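Local coordinates for chemosensory protein (Mamestra brassicae, PDB 1N8V), which binds long-chain, fatty-alcohol-like ligands in a largely apolar pocket of its helical fold and probably serves insect chemoreception by carrying such molecules, at residues Cys29-Gly34 with Trp81-Ala86. Residues are numbered along the deposited sequence; the frame is centred on the assembly and turned at random.
Sequences CVMERG and WRELTA. With BDD (bromo-dodecanol), chain E; BDD (bromo-dodecanol), chain C.
Glu-83 reaches from helix 78-88 to the turn that ends helix 20-30, and every atom of its side chain finds something there. CB lies 3.9 Å from Met-31 CE, and CG, set between the backbone N and the carbonyl carbon (chi1 69°), touches both SD and CE of the same methionine. Beyond CG the chain runs extended and meets Arg-33 tip to tip, CD in plane at the guanidinium edge, 3.4 Å from Arg-33 NH1. OE2 takes a hydrogen bond from Arg-33 NH1 at 2.8 Å, on its syn side; OE1 takes one from NH2 at 2.9 Å, from above the carboxylate plane. Both oxygens stay close to the guanidinium plane, yet the two flat groups are turned 42° apart, a twisted end-on salt bridge. Met-31 CB packs over one guanidinium face, near the rim. The Schellman motif at Glu-32, with its positive phi, turns the chain out of the helix just before Arg-33. Below the ion pair the contact becomes apolar: Met-31 SD sits 3.6 Å from Leu-84 CD2, which also meets Val-30 CG1 at 3.9 Å. An alanine in place of Glu-83 would probably leave the Arg-33 guanidinium without its carboxylate mate and open a gap beside the Met-31 thioether. Deeper still, Val-30 CG2 and Leu-84 CD1 border the bromine end of one bromo-dodecanol, while Trp-81 CZ3 and Thr-85 CB lie against C2 of a second. Two bonds fix the rotation of both charged tips, so this solvent-side pair probably helps tie the end of helix 20-30 to helix 78-88 beside the alcohols.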
ATOM      1  N   CYS A  29      10.936  -1.249   1.520  1.00  9.88           N
ATOM      2  CA  CYS A  29      10.938  -0.078   2.395  1.00 11.19           C
ATOM      3  C   CYS A  29       9.833  -0.195   3.462  1.00 10.25           C
ATOM      4  O   CYS A  29      10.067  -0.040   4.672  1.00 11.77           O
ATOM      5  CB  CYS A  29      10.719   1.193   1.573  1.00 11.58           C
ATOM      6  SG  CYS A  29      10.111   2.673   2.456  1.00 12.98           S
ATOM      7  N   VAL A  30       8.609  -0.452   3.017  1.00 11.07           N
ATOM      8  CA  VAL A  30       7.473  -0.514   3.938  1.00 11.57           C
ATOM      9  C   VAL A  30       7.580  -1.710   4.874  1.00 11.80           C
ATOM     10  O   VAL A  30       7.109  -1.655   6.005  1.00 11.39           O
ATOM     11  CB  VAL A  30       6.141  -0.493   3.138  1.00 11.87           C
ATOM     12  CG1 VAL A  30       4.955  -0.757   3.999  1.00 14.90           C
ATOM     13  CG2 VAL A  30       5.974   0.833   2.446  1.00 12.50           C
ATOM     14  N   MET A  31       8.237  -2.784   4.428  1.00 11.16           N
ATOM     15  CA  MET A  31       8.454  -3.951   5.290  1.00 12.54           C
ATOM     16  C   MET A  31       9.664  -3.754   6.233  1.00 13.95           C
ATOM     17  O   MET A  31      10.009  -4.652   6.992  1.00 15.86           O
ATOM     18  CB  MET A  31       8.671  -5.219   4.455  1.00 12.28           C
ATOM     19  CG  MET A  31       7.420  -5.731   3.803  1.00 12.75           C
ATOM     20  SD  MET A  31       6.044  -6.156   4.899  1.00 13.27           S
ATOM     21  CE  MET A  31       6.840  -7.480   5.865  1.00 15.42           C
ATOM     22  N   GLU A  32      10.290  -2.575   6.197  1.00 13.99           N
ATOM     23  CA  GLU A  32      11.413  -2.236   7.080  1.00 15.51           C
ATOM     24  C   GLU A  32      12.631  -3.163   6.924  1.00 16.18           C
ATOM     25  O   GLU A  32      13.279  -3.552   7.910  1.00 17.67           O
ATOM     26  CB  GLU A  32      10.923  -2.134   8.537  1.00 16.28           C
ATOM     27  CG  GLU A  32       9.763  -1.138   8.742  1.00 17.53           C
ATOM     28  CD  GLU A  32       9.469  -0.798  10.206  1.00 19.63           C
ATOM     29  OE1 GLU A  32      10.382  -0.242  10.878  1.00 22.95           O
ATOM     30  OE2 GLU A  32       8.336  -1.049  10.686  1.00 21.23           O
ATOM     31  N   ARG A  33      12.937  -3.487   5.672  1.00 15.59           N
ATOM     32  CA  ARG A  33      14.102  -4.316   5.347  1.00 16.38           C
ATOM     33  C   ARG A  33      14.922  -3.771   4.169  1.00 16.68           C
ATOM     34  O   ARG A  33      15.869  -4.420   3.726  1.00 18.63           O
ATOM     35  CB  ARG A  33      13.682  -5.758   5.077  1.00 16.83           C
ATOM     36  CG  ARG A  33      12.746  -5.945   3.920  1.00 16.80           C
ATOM     37  CD  ARG A  33      12.507  -7.421   3.567  1.00 18.81           C
ATOM     38  NE  ARG A  33      11.567  -7.577   2.463  1.00 19.66           N
ATOM     39  CZ  ARG A  33      10.402  -8.226   2.508  1.00 18.32           C
ATOM     40  NH1 ARG A  33       9.667  -8.289   1.413  1.00 20.39           N
ATOM     41  NH2 ARG A  33       9.964  -8.815   3.612  1.00 21.26           N
ATOM     42  N   GLY A  34      14.582  -2.590   3.654  1.00 15.88           N
ATOM     43  CA  GLY A  34      15.291  -1.968   2.552  1.00 15.59           C
ATOM     44  C   GLY A  34      15.230  -0.451   2.648  1.00 15.14           C
ATOM     45  O   GLY A  34      14.406   0.116   3.393  1.00 16.06           O
ATOM     46  N   TRP A  81       1.310  -9.468  -0.669  1.00 11.62           N
ATOM     47  CA  TRP A  81       0.065  -9.130   0.032  1.00 10.49           C
ATOM     48  C   TRP A  81       0.033  -9.751   1.422  1.00 11.67           C
ATOM     49  O   TRP A  81      -0.238  -9.064   2.409  1.00 12.01           O
ATOM     50  CB  TRP A  81      -1.157  -9.602  -0.759  1.00 10.38           C
ATOM     51  CG  TRP A  81      -2.461  -9.579   0.005  1.00 11.53           C
ATOM     52  CD1 TRP A  81      -3.221 -10.659   0.311  1.00 10.46           C
ATOM     53  CD2 TRP A  81      -3.141  -8.445   0.594  1.00 10.70           C
ATOM     54  NE1 TRP A  81      -4.347 -10.280   1.008  1.00 10.94           N
ATOM     55  CE2 TRP A  81      -4.325  -8.924   1.192  1.00 10.12           C
ATOM     56  CE3 TRP A  81      -2.905  -7.068   0.628  1.00 11.67           C
ATOM     57  CZ2 TRP A  81      -5.233  -8.080   1.831  1.00 11.03           C
ATOM     58  CZ3 TRP A  81      -3.792  -6.259   1.288  1.00 10.51           C
ATOM     59  CH2 TRP A  81      -4.940  -6.751   1.864  1.00 11.89           C
ATOM     60  N   ARG A  82       0.348 -11.033   1.505  1.00 11.63           N
ATOM     61  CA  ARG A  82       0.275 -11.684   2.802  1.00 12.83           C
ATOM     62  C   ARG A  82       1.223 -11.108   3.859  1.00 12.68           C
ATOM     63  O   ARG A  82       0.841 -10.984   5.040  1.00 12.23           O
ATOM     64  CB  ARG A  82       0.406 -13.180   2.649  1.00 14.42           C
ATOM     65  CG  ARG A  82      -0.867 -13.685   2.043  1.00 16.34           C
ATOM     66  CD  ARG A  82      -0.881 -15.133   1.899  1.00 17.76           C
ATOM     67  NE  ARG A  82      -2.159 -15.599   1.403  1.00 19.47           N
ATOM     68  CZ  ARG A  82      -2.533 -16.860   1.420  1.00 23.15           C
ATOM     69  NH1 ARG A  82      -3.714 -17.199   0.937  1.00 24.52           N
ATOM     70  NH2 ARG A  82      -1.735 -17.771   1.943  1.00 25.10           N
ATOM     71  N   GLU A  83       2.441 -10.775   3.462  1.00 12.47           N
ATOM     72  CA  GLU A  83       3.370 -10.248   4.440  1.00 12.37           C
ATOM     73  C   GLU A  83       2.975  -8.852   4.856  1.00 11.98           C
ATOM     74  O   GLU A  83       3.133  -8.482   6.034  1.00 12.28           O
ATOM     75  CB  GLU A  83       4.835 -10.295   3.964  1.00 13.18           C
ATOM     76  CG  GLU A  83       5.198  -9.367   2.834  1.00 16.71           C
ATOM     77  CD  GLU A  83       6.636  -9.547   2.405  1.00 19.18           C
ATOM     78  OE1 GLU A  83       7.406 -10.119   3.212  1.00 24.69           O
ATOM     79  OE2 GLU A  83       6.995  -9.130   1.297  1.00 21.66           O
ATOM     80  N   LEU A  84       2.421  -8.059   3.933  1.00 11.48           N
ATOM     81  CA  LEU A  84       2.014  -6.698   4.271  1.00 11.88           C
ATOM     82  C   LEU A  84       0.803  -6.671   5.196  1.00 11.58           C
ATOM     83  O   LEU A  84       0.770  -5.952   6.180  1.00 11.49           O
ATOM     84  CB  LEU A  84       1.719  -5.898   2.996  1.00 11.71           C
ATOM     85  CG  LEU A  84       2.928  -5.429   2.207  1.00 12.38           C
ATOM     86  CD1 LEU A  84       2.497  -4.941   0.838  1.00 13.43           C
ATOM     87  CD2 LEU A  84       3.628  -4.318   2.930  1.00 13.14           C
ATOM     88  N   THR A  85      -0.227  -7.437   4.855  1.00 11.29           N
ATOM     89  CA  THR A  85      -1.423  -7.449   5.714  1.00 11.68           C
ATOM     90  C   THR A  85      -1.092  -8.054   7.099  1.00 11.64           C
ATOM     91  O   THR A  85      -1.589  -7.586   8.116  1.00 11.87           O
ATOM     92  CB  THR A  85      -2.621  -8.091   5.002  1.00 11.53           C
ATOM     93  OG1 THR A  85      -3.834  -7.844   5.750  1.00 12.57           O
ATOM     94  CG2 THR A  85      -2.463  -9.603   4.863  1.00 11.92           C
ATOM     95  N   ALA A  86      -0.221  -9.053   7.148  1.00 11.59           N
ATOM     96  CA  ALA A  86       0.176  -9.619   8.431  1.00 11.59           C
ATOM     97  C   ALA A  86       0.934  -8.620   9.312  1.00 12.14           C
ATOM     98  O   ALA A  86       0.743  -8.605  10.533  1.00 12.40           O
ATOM     99  CB  ALA A  86       0.994 -10.905   8.260  1.00 12.25           C
TER
HETATM  100  O1  BDD E 503      -5.311  -5.620   5.523  1.00 14.89           O
HETATM  101  C1  BDD E 503      -4.974  -4.353   4.954  1.00 15.98           C
HETATM  102  C2  BDD E 503      -3.497  -4.323   4.540  1.00 15.65           C
HETATM  103  C3  BDD E 503      -3.215  -3.070   3.715  1.00 18.22           C
HETATM  104  C4  BDD E 503      -1.787  -3.008   3.164  1.00 23.01           C
HETATM  105  C5  BDD E 503      -1.778  -2.364   1.772  1.00 26.39           C
HETATM  106  C6  BDD E 503      -0.799  -1.211   1.641  1.00 28.40           C
HETATM  107  C7  BDD E 503      -0.816  -0.594   0.239  1.00 27.84           C
HETATM  108  C8  BDD E 503      -0.985   0.909   0.278  1.00 27.29           C
HETATM  109  C9  BDD E 503      -0.675   1.559  -1.063  1.00 24.76           C
HETATM  110  C10 BDD E 503      -0.855   3.078  -1.009  1.00 23.08           C
HETATM  111  C11 BDD E 503      -1.210   3.742  -2.343  1.00 21.05           C
HETATM  112  C12 BDD E 503      -1.952   5.112  -2.215  1.00 14.41           C
HETATM  113 BR   BDD E 503      -1.428   6.043  -3.425  1.00  9.04          BR
HETATM  114  O1  BDD C 501      -0.925   8.518  -4.093  1.00 35.99           O
HETATM  115  C1  BDD C 501       0.411   8.064  -4.251  1.00 34.90           C
HETATM  116  C2  BDD C 501       1.226   8.416  -3.009  1.00 33.87           C
HETATM  117  C3  BDD C 501       2.069   7.231  -2.558  1.00 32.81           C
HETATM  118  C4  BDD C 501       3.390   7.152  -3.309  1.00 31.84           C
HETATM  119  C5  BDD C 501       4.037   5.785  -3.105  1.00 29.36           C
HETATM  120  C6  BDD C 501       3.524   4.751  -4.111  1.00 26.44           C
HETATM  121  C7  BDD C 501       3.906   3.321  -3.733  1.00 22.70           C
HETATM  122  C8  BDD C 501       2.991   2.287  -4.390  1.00 20.88           C
HETATM  123  C9  BDD C 501       3.536   0.875  -4.204  1.00 20.29           C
HETATM  124  C10 BDD C 501       3.176   0.295  -2.843  1.00 18.97           C
HETATM  125  C11 BDD C 501       3.616  -1.150  -2.692  1.00 18.20           C
HETATM  126  C12 BDD C 501       3.174  -1.750  -1.359  1.00 18.80           C
HETATM  127 BR   BDD C 501       4.158  -1.290  -0.149  1.00  2.02          BR